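Local coordinates for probable transcriptional regulator (Pseudomonas aeruginosa, PDB 2ESN), which probably regulates transcription as a LysR-type factor, joining a DNA-binding helix-turn-helix domain to an effector-sensing domain of the periplasmic-binding-protein type, at residues Y110-A114 / P253-A259; R183-L189 / A243-L249; A192-Y198 / Y269-F273; E201-T207 / R227-L233. All coordinates share one frame; numbering follows the deposited sequence.

Interaction 1 (Y110-A114 / P253-A259)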
# COMPACT_ATOMS: atom_id res chain seq x y z
N TYR C 110 -8.65 -22.60 12.51
CA TYR C 110 -8.29 -23.54 13.57
C TYR C 110 -8.06 -22.87 14.92
O TYR C 110 -8.54 -23.34 15.91
CB TYR C 110 -7.13 -24.48 13.20
CG TYR C 110 -6.80 -25.36 14.36
CD1 TYR C 110 -7.76 -26.16 14.91
CD2 TYR C 110 -5.53 -25.37 14.93
CE1 TYR C 110 -7.52 -26.98 16.00
CE2 TYR C 110 -5.27 -26.20 16.02
CZ TYR C 110 -6.29 -26.97 16.57
OH TYR C 110 -6.11 -27.76 17.71
N THR C 111 -7.31 -21.78 14.96
CA THR C 111 -6.94 -21.17 16.21
C THR C 111 -8.15 -20.40 16.78
O THR C 111 -8.33 -20.31 17.98
CB THR C 111 -5.65 -20.28 16.08
OG1 THR C 111 -5.81 -19.31 15.03
CG2 THR C 111 -4.35 -21.11 15.84
N ALA C 112 -8.99 -19.85 15.93
CA ALA C 112 -10.26 -19.27 16.42
C ALA C 112 -11.11 -20.35 17.10
O ALA C 112 -11.64 -20.17 18.21
CB ALA C 112 -11.02 -18.61 15.24
N PHE C 113 -11.21 -21.51 16.44
CA PHE C 113 -11.90 -22.64 17.02
C PHE C 113 -11.33 -23.09 18.34
O PHE C 113 -12.12 -23.44 19.26
CB PHE C 113 -11.93 -23.82 16.00
CG PHE C 113 -12.14 -25.18 16.65
CD1 PHE C 113 -13.41 -25.66 16.93
CD2 PHE C 113 -11.06 -25.97 16.99
CE1 PHE C 113 -13.56 -26.94 17.51
CE2 PHE C 113 -11.21 -27.19 17.59
CZ PHE C 113 -12.48 -27.70 17.83
N ALA C 114 -10.00 -23.15 18.45
CA ALA C 114 -9.36 -23.72 19.66
C ALA C 114 -9.44 -22.75 20.88
O ALA C 114 -9.72 -23.17 22.02
CB ALA C 114 -7.91 -24.22 19.37
N PRO C 253 -4.98 -31.37 13.11
CA PRO C 253 -5.02 -31.33 14.54
C PRO C 253 -6.11 -32.22 15.13
O PRO C 253 -7.30 -32.12 14.74
CB PRO C 253 -5.29 -29.85 14.86
CG PRO C 253 -4.79 -29.08 13.58
CD PRO C 253 -5.06 -30.03 12.47
N ARG C 254 -5.69 -33.02 16.10
CA ARG C 254 -6.58 -33.93 16.83
C ARG C 254 -7.74 -33.23 17.58
O ARG C 254 -8.91 -33.66 17.54
CB ARG C 254 -5.77 -34.87 17.73
CG ARG C 254 -6.63 -35.99 18.39
CD ARG C 254 -5.79 -36.74 19.43
NE ARG C 254 -6.52 -37.85 20.09
CZ ARG C 254 -7.19 -37.80 21.27
NH1 ARG C 254 -7.79 -38.88 21.75
NH2 ARG C 254 -7.33 -36.68 21.98
N HIS C 255 -7.45 -32.10 18.20
CA HIS C 255 -8.49 -31.38 18.90
C HIS C 255 -9.62 -31.07 17.95
O HIS C 255 -10.76 -31.19 18.33
CB HIS C 255 -7.90 -30.05 19.43
CG HIS C 255 -8.83 -29.29 20.36
ND1 HIS C 255 -9.32 -29.82 21.54
CD2 HIS C 255 -9.31 -28.02 20.29
CE1 HIS C 255 -10.07 -28.91 22.15
NE2 HIS C 255 -10.09 -27.82 21.40
N ALA C 256 -9.32 -30.65 16.70
CA ALA C 256 -10.40 -30.33 15.73
C ALA C 256 -11.11 -31.59 15.14
O ALA C 256 -12.36 -31.65 14.99
CB ALA C 256 -9.87 -29.40 14.61
N ALA C 257 -10.32 -32.59 14.79
CA ALA C 257 -10.85 -33.79 14.20
C ALA C 257 -11.77 -34.48 15.22
O ALA C 257 -12.87 -34.96 14.85
CB ALA C 257 -9.66 -34.75 13.78
N ARG C 258 -11.35 -34.56 16.48
CA ARG C 258 -12.27 -35.09 17.53
C ARG C 258 -13.57 -34.35 17.67
O ARG C 258 -14.59 -34.98 17.85
CB ARG C 258 -11.61 -35.09 18.90
CG ARG C 258 -10.52 -36.10 19.02
CD ARG C 258 -9.89 -36.03 20.42
NE ARG C 258 -10.28 -37.24 21.13
CZ ARG C 258 -11.41 -37.41 21.82
NH1 ARG C 258 -11.65 -38.58 22.40
NH2 ARG C 258 -12.29 -36.40 21.97
N ALA C 259 -13.56 -33.02 17.60
CA ALA C 259 -14.81 -32.22 17.65
C ALA C 259 -15.76 -32.46 16.46
O ALA C 259 -17.00 -32.28 16.53
CB ALA C 259 -14.44 -30.74 17.71
O HOH W 1 -11.19 -25.36 22.43
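Pro253 lies over one face of the Tyr110 ring, where two helices of the LysR substrate-binding domain, 109-126 and 254-264, approach with their local axes 10.6 Å apart and 72° between their directions. The proline occupies the N-cap position of its helix and makes a CH-pi contact, its CG 3.9 Å from the centroid of the Tyr110 ring. Pro253 CB also packs on Tyr110 CZ at 3.5 Å. Alanines add the other apolar contacts: Ala256 CB lies 3.6 Å from Tyr110 CE1, and Ala259 CB 3.6 Å from Phe113 CZ. Both aromatic side chains of 110-114 leave the helix with CG anti to the backbone N (chi1 177° for Tyr110), which carries their rings across to the facing helix. Among the aromatic contacts, Phe113 and His255 meet obliquely, planes at 53°, with Phe113 CE2 3.4 Å from His255 CD2. Phe113 also packs edge-to-face with Phe241 of the second subunit. The polar link runs through a water in the plane of the imidazole, which bonds to His255 NE2 and donates to Ala114 O at 2.7 Å; Tyr110 OH bonds instead to Tyr278 OH. Cohesion between the helices is thus mainly apolar and aromatic, with one water bridging the imidazole and a backbone carbonyl.

Interaction 2 (R183-L189 / A243-L249)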
# COMPACT_ATOMS: atom_id res chain seq x y z
N ARG C 183 -12.93 -40.66 5.94
CA ARG C 183 -14.32 -41.01 6.15
C ARG C 183 -14.37 -42.32 6.98
O ARG C 183 -13.44 -43.19 6.92
CB ARG C 183 -15.08 -41.15 4.83
CG ARG C 183 -14.60 -42.27 3.87
CD ARG C 183 -15.82 -42.84 3.19
NE ARG C 183 -16.45 -41.87 2.34
CZ ARG C 183 -17.71 -41.45 2.32
NH1 ARG C 183 -18.01 -40.56 1.39
NH2 ARG C 183 -18.63 -41.86 3.17
N ARG C 184 -15.41 -42.44 7.80
CA ARG C 184 -15.53 -43.56 8.71
C ARG C 184 -15.48 -44.91 7.98
O ARG C 184 -14.82 -45.85 8.43
CB ARG C 184 -16.87 -43.48 9.46
CG ARG C 184 -16.87 -44.55 10.62
CD ARG C 184 -18.01 -44.33 11.61
NE ARG C 184 -17.61 -43.23 12.49
CZ ARG C 184 -18.25 -42.07 12.66
NH1 ARG C 184 -19.42 -41.81 12.04
NH2 ARG C 184 -17.68 -41.18 13.48
N ASP C 185 -16.19 -45.01 6.88
CA ASP C 185 -16.12 -46.22 6.02
C ASP C 185 -15.32 -45.98 4.71
O ASP C 185 -15.90 -45.83 3.67
CB ASP C 185 -17.52 -46.67 5.66
CG ASP C 185 -18.32 -47.07 6.92
OD1 ASP C 185 -17.78 -47.59 7.92
OD2 ASP C 185 -19.49 -46.79 6.93
N HIS C 186 -14.00 -45.92 4.81
CA HIS C 186 -13.18 -45.63 3.64
C HIS C 186 -13.02 -46.97 2.89
O HIS C 186 -12.77 -47.99 3.55
CB HIS C 186 -11.83 -45.11 4.13
CG HIS C 186 -10.92 -44.64 3.03
ND1 HIS C 186 -10.25 -45.50 2.18
CD2 HIS C 186 -10.56 -43.39 2.65
CE1 HIS C 186 -9.56 -44.79 1.29
NE2 HIS C 186 -9.71 -43.51 1.58
N PRO C 187 -13.12 -46.99 1.53
CA PRO C 187 -13.11 -48.32 0.88
C PRO C 187 -11.84 -49.13 1.09
O PRO C 187 -11.90 -50.34 0.93
CB PRO C 187 -13.40 -48.03 -0.61
CG PRO C 187 -13.01 -46.54 -0.82
CD PRO C 187 -13.25 -45.87 0.57
N ARG C 188 -10.74 -48.51 1.52
CA ARG C 188 -9.46 -49.20 1.52
C ARG C 188 -8.78 -49.18 2.88
O ARG C 188 -7.66 -49.64 3.00
CB ARG C 188 -8.53 -48.63 0.44
CG ARG C 188 -8.89 -48.94 -0.99
CD ARG C 188 -8.15 -48.10 -2.10
NE ARG C 188 -8.43 -46.64 -2.02
CZ ARG C 188 -9.44 -46.04 -2.64
NH1 ARG C 188 -10.31 -46.75 -3.37
NH2 ARG C 188 -9.61 -44.74 -2.52
N LEU C 189 -9.46 -48.70 3.92
CA LEU C 189 -8.86 -48.75 5.22
C LEU C 189 -9.55 -49.77 6.04
O LEU C 189 -10.70 -49.58 6.44
CB LEU C 189 -8.90 -47.39 5.91
CG LEU C 189 -8.25 -46.18 5.23
CD1 LEU C 189 -8.30 -44.99 6.15
CD2 LEU C 189 -6.80 -46.47 4.78
N ALA C 243 -13.13 -34.49 3.97
CA ALA C 243 -12.66 -35.86 4.28
C ALA C 243 -13.74 -36.91 4.58
O ALA C 243 -13.53 -38.11 4.28
CB ALA C 243 -11.70 -35.80 5.43
N GLY C 244 -14.86 -36.47 5.21
CA GLY C 244 -16.02 -37.31 5.49
C GLY C 244 -16.89 -37.60 4.28
O GLY C 244 -17.68 -38.54 4.32
N SER C 245 -16.76 -36.83 3.19
CA SER C 245 -17.49 -37.09 1.95
C SER C 245 -16.63 -37.62 0.79
O SER C 245 -17.15 -37.78 -0.28
CB SER C 245 -18.28 -35.86 1.46
OG SER C 245 -19.43 -35.67 2.30
N THR C 246 -15.38 -38.00 1.04
CA THR C 246 -14.55 -38.52 -0.03
C THR C 246 -13.61 -39.57 0.47
O THR C 246 -13.56 -39.89 1.71
CB THR C 246 -13.67 -37.39 -0.63
OG1 THR C 246 -12.85 -36.91 0.44
CG2 THR C 246 -14.49 -36.23 -1.21
N ASP C 247 -12.80 -40.08 -0.47
CA ASP C 247 -11.79 -41.03 -0.07
C ASP C 247 -10.52 -40.32 0.32
O ASP C 247 -9.51 -40.98 0.68
CB ASP C 247 -11.53 -42.10 -1.16
CG ASP C 247 -12.80 -42.88 -1.49
OD1 ASP C 247 -13.71 -42.91 -0.63
OD2 ASP C 247 -12.93 -43.41 -2.60
N PHE C 248 -10.57 -38.99 0.34
CA PHE C 248 -9.35 -38.25 0.66
C PHE C 248 -8.94 -38.37 2.08
O PHE C 248 -9.79 -38.35 2.98
CB PHE C 248 -9.46 -36.79 0.27
CG PHE C 248 -9.89 -36.55 -1.16
CD1 PHE C 248 -10.45 -35.34 -1.49
CD2 PHE C 248 -9.70 -37.48 -2.16
CE1 PHE C 248 -10.84 -35.04 -2.79
CE2 PHE C 248 -10.10 -37.21 -3.51
CZ PHE C 248 -10.65 -35.99 -3.82
N LEU C 249 -7.63 -38.38 2.32
CA LEU C 249 -7.12 -38.35 3.65
C LEU C 249 -6.73 -36.91 4.06
O LEU C 249 -6.34 -36.10 3.20
CB LEU C 249 -5.93 -39.29 3.74
CG LEU C 249 -6.21 -40.78 3.39
CD1 LEU C 249 -4.98 -41.61 3.69
CD2 LEU C 249 -7.38 -41.29 4.24
O HOH W 2 -15.90 -41.46 -0.81
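A beta turn of type I, His186 to Leu189, in the loop after strand 168-183 meets the ST turn that leads from helix 236-244 into strand 249-253. His186 joins them directly: its NE2 donates to Asp247 O at 2.7 Å, the carbonyl oxygen lying near the ring plane and the N-H...O angle a bent 142°. On its other nitrogen, ND1 of His186 accepts from Arg188 N at 3.1 Å, so two bonds fix the rotation of the imidazole. The Asp247 carboxylate crosses Pro187 at a slant, OD1 3.2 Å from Pro187 CD. Its OD2 forms a long salt bridge with Arg188 NH2 at 3.6 Å. The stronger partner of Arg188 is Glu201, in a salt bridge through NE. Bent at chi2 and chi3, the Arg183 chain brings one guanidinium face over Gly244 O, 3.5 Å from Arg183 CZ. A water donates to Asp247 OD1 and accepts a weak bond from Arg183 NH1. Thr246 OG1 accepts from Phe248 N, closing the ST turn, and bonds to Leu242 O. Gln124 of the second subunit accepts a hydrogen bond from Asp247 N. Leu189 and Leu249 pack on Ala182 of strand 168-183, and Phe248 lies against strand 228-233.

Interaction 3 (A192-Y198 / Y269-F273)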
# COMPACT_ATOMS: atom_id res chain seq x y z
N ALA C 192 -5.96 -48.66 10.67
CA ALA C 192 -5.06 -47.52 10.59
C ALA C 192 -4.23 -47.65 9.29
O ALA C 192 -3.80 -48.76 8.97
CB ALA C 192 -4.13 -47.49 11.83
N PRO C 193 -4.00 -46.54 8.56
CA PRO C 193 -3.25 -46.74 7.33
C PRO C 193 -1.74 -46.99 7.67
O PRO C 193 -1.22 -46.48 8.66
CB PRO C 193 -3.45 -45.43 6.57
CG PRO C 193 -3.79 -44.39 7.65
CD PRO C 193 -4.35 -45.13 8.84
N THR C 194 -1.08 -47.80 6.84
CA THR C 194 0.39 -47.92 6.86
C THR C 194 0.96 -46.73 6.11
O THR C 194 0.18 -45.98 5.49
CB THR C 194 0.81 -49.20 6.14
OG1 THR C 194 0.31 -49.15 4.80
CG2 THR C 194 0.23 -50.46 6.88
N LEU C 195 2.28 -46.55 6.12
CA LEU C 195 2.88 -45.53 5.24
C LEU C 195 2.48 -45.57 3.75
O LEU C 195 2.13 -44.52 3.17
CB LEU C 195 4.41 -45.47 5.40
CG LEU C 195 5.23 -44.30 4.87
CD1 LEU C 195 4.67 -42.95 5.33
CD2 LEU C 195 6.70 -44.46 5.39
N GLU C 196 2.50 -46.76 3.12
CA GLU C 196 2.20 -46.86 1.68
C GLU C 196 0.73 -46.71 1.46
O GLU C 196 0.29 -46.21 0.41
CB GLU C 196 2.65 -48.22 1.03
CG GLU C 196 4.17 -48.45 0.86
CD GLU C 196 4.59 -49.68 -0.06
OE1 GLU C 196 5.76 -50.12 0.08
OE2 GLU C 196 3.79 -50.17 -0.95
N GLY C 197 -0.05 -47.20 2.42
CA GLY C 197 -1.52 -47.14 2.35
C GLY C 197 -1.92 -45.66 2.33
O GLY C 197 -2.67 -45.22 1.45
N TYR C 198 -1.30 -44.89 3.24
CA TYR C 198 -1.43 -43.46 3.29
C TYR C 198 -0.97 -42.83 1.99
O TYR C 198 -1.64 -41.95 1.51
CB TYR C 198 -0.59 -42.91 4.43
CG TYR C 198 -0.55 -41.39 4.61
CD1 TYR C 198 -1.46 -40.76 5.45
CD2 TYR C 198 0.48 -40.60 4.02
CE1 TYR C 198 -1.42 -39.34 5.67
CE2 TYR C 198 0.56 -39.18 4.26
CZ TYR C 198 -0.38 -38.57 5.11
OH TYR C 198 -0.36 -37.22 5.39
N TYR C 269 -6.97 -41.82 13.07
CA TYR C 269 -5.90 -42.82 13.17
C TYR C 269 -4.58 -42.14 13.49
O TYR C 269 -4.35 -41.00 13.11
CB TYR C 269 -5.66 -43.46 11.82
CG TYR C 269 -6.86 -44.19 11.28
CD1 TYR C 269 -7.34 -45.34 11.92
CD2 TYR C 269 -7.54 -43.69 10.19
CE1 TYR C 269 -8.45 -46.01 11.41
CE2 TYR C 269 -8.64 -44.31 9.69
CZ TYR C 269 -9.10 -45.48 10.28
OH TYR C 269 -10.21 -46.15 9.74
N PRO C 270 -3.69 -42.88 14.16
CA PRO C 270 -2.32 -42.36 14.31
C PRO C 270 -1.67 -42.24 12.94
O PRO C 270 -1.99 -43.00 12.04
CB PRO C 270 -1.64 -43.40 15.20
CG PRO C 270 -2.57 -44.68 15.05
CD PRO C 270 -3.92 -44.19 14.82
N ALA C 271 -0.81 -41.24 12.77
CA ALA C 271 -0.07 -41.12 11.54
C ALA C 271 0.92 -42.28 11.44
O ALA C 271 1.57 -42.61 12.43
CB ALA C 271 0.67 -39.80 11.49
N PRO C 272 1.09 -42.86 10.23
CA PRO C 272 2.11 -43.85 10.00
C PRO C 272 3.56 -43.29 9.80
O PRO C 272 4.38 -43.95 9.17
CB PRO C 272 1.63 -44.49 8.71
CG PRO C 272 1.05 -43.39 7.96
CD PRO C 272 0.32 -42.60 8.99
N PHE C 273 3.85 -42.10 10.33
CA PHE C 273 5.20 -41.52 10.31
C PHE C 273 5.25 -40.57 11.50
O PHE C 273 4.23 -40.30 12.15
CB PHE C 273 5.48 -40.79 8.97
CG PHE C 273 4.39 -39.88 8.52
CD1 PHE C 273 4.44 -38.51 8.78
CD2 PHE C 273 3.31 -40.37 7.79
CE1 PHE C 273 3.40 -37.65 8.37
CE2 PHE C 273 2.26 -39.51 7.36
CZ PHE C 273 2.30 -38.16 7.67
O HOH W 3 -1.42 -45.58 11.01
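Pro193 O and Pro270 O are joined by a shared water that donates to both, at 2.8 Å from the Pro270 O atom. The water links the N-terminal approach to helix 195-199 with the proline-containing loop between strands 266-269 and 278-285 in the LysR substrate-binding domain. Thr194 is the N-cap: its OG1 accepts from Gly197 N at 3.1 Å and fixes the first turn of the helix. Against that turn packs Pro272, with CB 3.4 Å from Leu195 N and CG against Tyr198 CB. Tyr269 crosses the preceding residues at a slant, its CG 3.6 Å from Pro193 CD and its CD1 near Ala192 CA. Beyond Pro272, the Phe273 edge points to the Tyr198 face, ring planes at 65° and centroids 5.1 Å apart. Phe273 has CG between the backbone N and carbonyl carbon (chi1 47°), which helps turn its ring onto the tyrosine. Ile216 and Leu220 of helix 215-221 touch both side chains, and Tyr198 OH bonds to Thr251 OG1. Leu195 crosses Phe273 at about a right angle, bringing Leu195 CD1 to 3.8 Å from Phe273 CD2.

Interaction 4 (E201-T207 / R227-L233)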
# COMPACT_ATOMS: atom_id res chain seq x y z
N GLU C 201 -3.35 -42.88 -1.24
CA GLU C 201 -4.57 -42.06 -1.37
C GLU C 201 -4.30 -40.66 -1.91
O GLU C 201 -3.17 -40.24 -1.97
CB GLU C 201 -5.28 -41.94 -0.02
CG GLU C 201 -5.79 -43.25 0.60
CD GLU C 201 -6.81 -43.99 -0.30
OE1 GLU C 201 -7.64 -43.34 -1.01
OE2 GLU C 201 -6.72 -45.24 -0.31
N ARG C 202 -5.35 -39.96 -2.33
CA ARG C 202 -5.25 -38.52 -2.52
C ARG C 202 -5.56 -37.81 -1.18
O ARG C 202 -6.19 -38.39 -0.26
CB ARG C 202 -6.16 -38.07 -3.68
CG ARG C 202 -5.78 -38.68 -5.06
CD ARG C 202 -6.81 -38.39 -6.10
NE ARG C 202 -6.63 -37.04 -6.63
CZ ARG C 202 -7.61 -36.22 -7.05
NH1 ARG C 202 -8.90 -36.59 -6.99
NH2 ARG C 202 -7.29 -34.99 -7.52
N HIS C 203 -5.11 -36.57 -1.09
CA HIS C 203 -5.01 -35.91 0.19
C HIS C 203 -5.63 -34.53 0.15
O HIS C 203 -5.55 -33.82 -0.88
CB HIS C 203 -3.57 -35.82 0.65
CG HIS C 203 -2.99 -37.13 1.03
ND1 HIS C 203 -2.92 -37.56 2.33
CD2 HIS C 203 -2.45 -38.12 0.28
CE1 HIS C 203 -2.37 -38.76 2.36
NE2 HIS C 203 -2.06 -39.11 1.13
N ALA C 204 -6.29 -34.15 1.26
CA ALA C 204 -6.78 -32.78 1.42
C ALA C 204 -5.73 -32.08 2.26
O ALA C 204 -5.22 -32.66 3.20
CB ALA C 204 -8.12 -32.74 2.12
N VAL C 205 -5.39 -30.83 1.96
CA VAL C 205 -4.28 -30.19 2.68
C VAL C 205 -4.68 -28.79 3.08
O VAL C 205 -5.33 -28.07 2.32
CB VAL C 205 -3.00 -30.15 1.76
CG1 VAL C 205 -1.92 -29.34 2.38
CG2 VAL C 205 -2.50 -31.60 1.52
N VAL C 206 -4.39 -28.44 4.32
CA VAL C 206 -4.79 -27.16 4.87
C VAL C 206 -3.61 -26.17 4.77
O VAL C 206 -2.55 -26.40 5.30
CB VAL C 206 -5.25 -27.34 6.33
CG1 VAL C 206 -5.57 -25.96 6.97
CG2 VAL C 206 -6.49 -28.22 6.41
N THR C 207 -3.81 -25.06 4.07
CA THR C 207 -2.80 -24.05 3.80
C THR C 207 -3.40 -22.70 4.24
O THR C 207 -3.97 -22.01 3.41
CB THR C 207 -2.48 -24.01 2.31
OG1 THR C 207 -3.69 -23.96 1.57
CG2 THR C 207 -1.80 -25.25 1.88
N ARG C 227 3.08 -36.78 -1.04
CA ARG C 227 1.71 -37.26 -1.16
C ARG C 227 1.04 -36.60 -2.38
O ARG C 227 1.49 -35.52 -2.80
CB ARG C 227 0.96 -37.11 0.18
CG ARG C 227 0.90 -35.71 0.68
CD ARG C 227 0.36 -35.60 2.11
NE ARG C 227 0.43 -34.18 2.45
CZ ARG C 227 -0.18 -33.59 3.46
NH1 ARG C 227 -0.98 -34.28 4.30
NH2 ARG C 227 0.04 -32.29 3.66
N GLU C 228 0.03 -37.27 -2.96
CA GLU C 228 -0.75 -36.73 -4.08
C GLU C 228 -1.85 -35.87 -3.53
O GLU C 228 -2.69 -36.37 -2.80
CB GLU C 228 -1.40 -37.82 -5.00
CG GLU C 228 -0.44 -38.77 -5.67
CD GLU C 228 0.59 -38.06 -6.59
OE1 GLU C 228 1.86 -38.20 -6.40
OE2 GLU C 228 0.11 -37.32 -7.50
N VAL C 229 -1.90 -34.60 -3.92
CA VAL C 229 -2.84 -33.66 -3.33
C VAL C 229 -3.99 -33.41 -4.23
O VAL C 229 -3.78 -33.01 -5.38
CB VAL C 229 -2.10 -32.30 -2.99
CG1 VAL C 229 -3.10 -31.23 -2.60
CG2 VAL C 229 -1.00 -32.55 -1.90
N ALA C 230 -5.22 -33.61 -3.75
CA ALA C 230 -6.41 -33.27 -4.52
C ALA C 230 -6.94 -31.85 -4.26
O ALA C 230 -7.41 -31.20 -5.17
CB ALA C 230 -7.50 -34.28 -4.23
N VAL C 231 -6.91 -31.39 -3.01
CA VAL C 231 -7.46 -30.08 -2.63
C VAL C 231 -6.56 -29.42 -1.59
O VAL C 231 -6.15 -30.08 -0.64
CB VAL C 231 -8.92 -30.24 -1.99
CG1 VAL C 231 -9.55 -28.86 -1.68
CG2 VAL C 231 -9.85 -31.05 -2.90
N GLN C 232 -6.30 -28.11 -1.75
CA GLN C 232 -5.72 -27.28 -0.71
C GLN C 232 -6.79 -26.28 -0.32
O GLN C 232 -7.51 -25.77 -1.19
CB GLN C 232 -4.49 -26.52 -1.21
CG GLN C 232 -3.28 -27.43 -1.41
CD GLN C 232 -2.10 -26.75 -2.19
OE1 GLN C 232 -0.92 -27.08 -1.96
NE2 GLN C 232 -2.43 -25.90 -3.14
N LEU C 233 -6.90 -25.99 0.98
CA LEU C 233 -7.89 -24.96 1.43
C LEU C 233 -7.37 -24.46 2.74
O LEU C 233 -6.53 -25.11 3.36
CB LEU C 233 -9.33 -25.52 1.59
CG LEU C 233 -9.65 -26.63 2.62
CD1 LEU C 233 -11.19 -26.84 2.74
CD2 LEU C 233 -8.95 -27.97 2.26
O HOH W 4 -0.50 -39.77 -1.62
O HOH W 5 -4.55 -35.18 -7.18
O HOH W 6 -3.43 -33.02 5.21
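Val205 N and Val231 O form one of the inner rungs of a parallel ladder, 2.8 Å apart, between strands 202-206 and 228-233 of a beta-alpha-beta unit whose helix is 215-221. A beta bulge interrupts the ladder: the chain turns a corner at Ala230, and the register slips by one between His203 and Ala204. Ala230 N nevertheless donates to His203 O. Beyond the bulge Val205 O receives Leu233 N at 2.9 Å, and Thr207 N donates to Leu233 O. The tightly packed side carries His203, Val205 and the long arm of Arg227. Arg227 CB lies over the His203 ring, 3.9 Å from its centroid; the chain, extended from CG to NE, then carries a guanidinium face to Val205 CG2, which lies 3.4 Å from Arg227 NH2. Outside partners hold both groups: Tyr198 O bonds to His203 NE2, and Asp217 forms a salt bridge with Arg227 NE. The beginning of the ladder is looser. The bond from His203 N to Glu228 O is weak, its angle only 120°, a water spans Glu201 O and Glu228 N, and exposed Glu228 pairs with Arg226. Arg202 NH2 bonds to Val130 O of the second subunit. Beyond the bulge, Val231 and Gln232 pair in parallel with a strand of that subunit, continuing the sheet. One face of the Arg202 guanidinium is covered by Ala230 CB, 3.4 Å from Arg202 CZ.

Interactions 1 and 4 are buried; interactions 2 and 3 are partly buried and hold loops and helix ends nearer the surface. Apolar and aromatic groups dominate 1 and 3, backbone bonds dominate 4, and charged and histidine groups mark 2. Interactions 2, 3 and 4 form a continuous group, with centres 13 to 15 Å apart. Leu189 packs on Tyr269 between 2 and 3, Leu249 O of 2 probably bonds to Ala204 N of 4, and Tyr198 OH of 3 makes a weak bond with Arg227 NH1 of 4. Interaction 1 stands apart from 3 and 4, but strand 249-253 connects 2 to it along the chain. The second subunit touches 1, 2 and 4, whereas no other chain of the assembly touches 3.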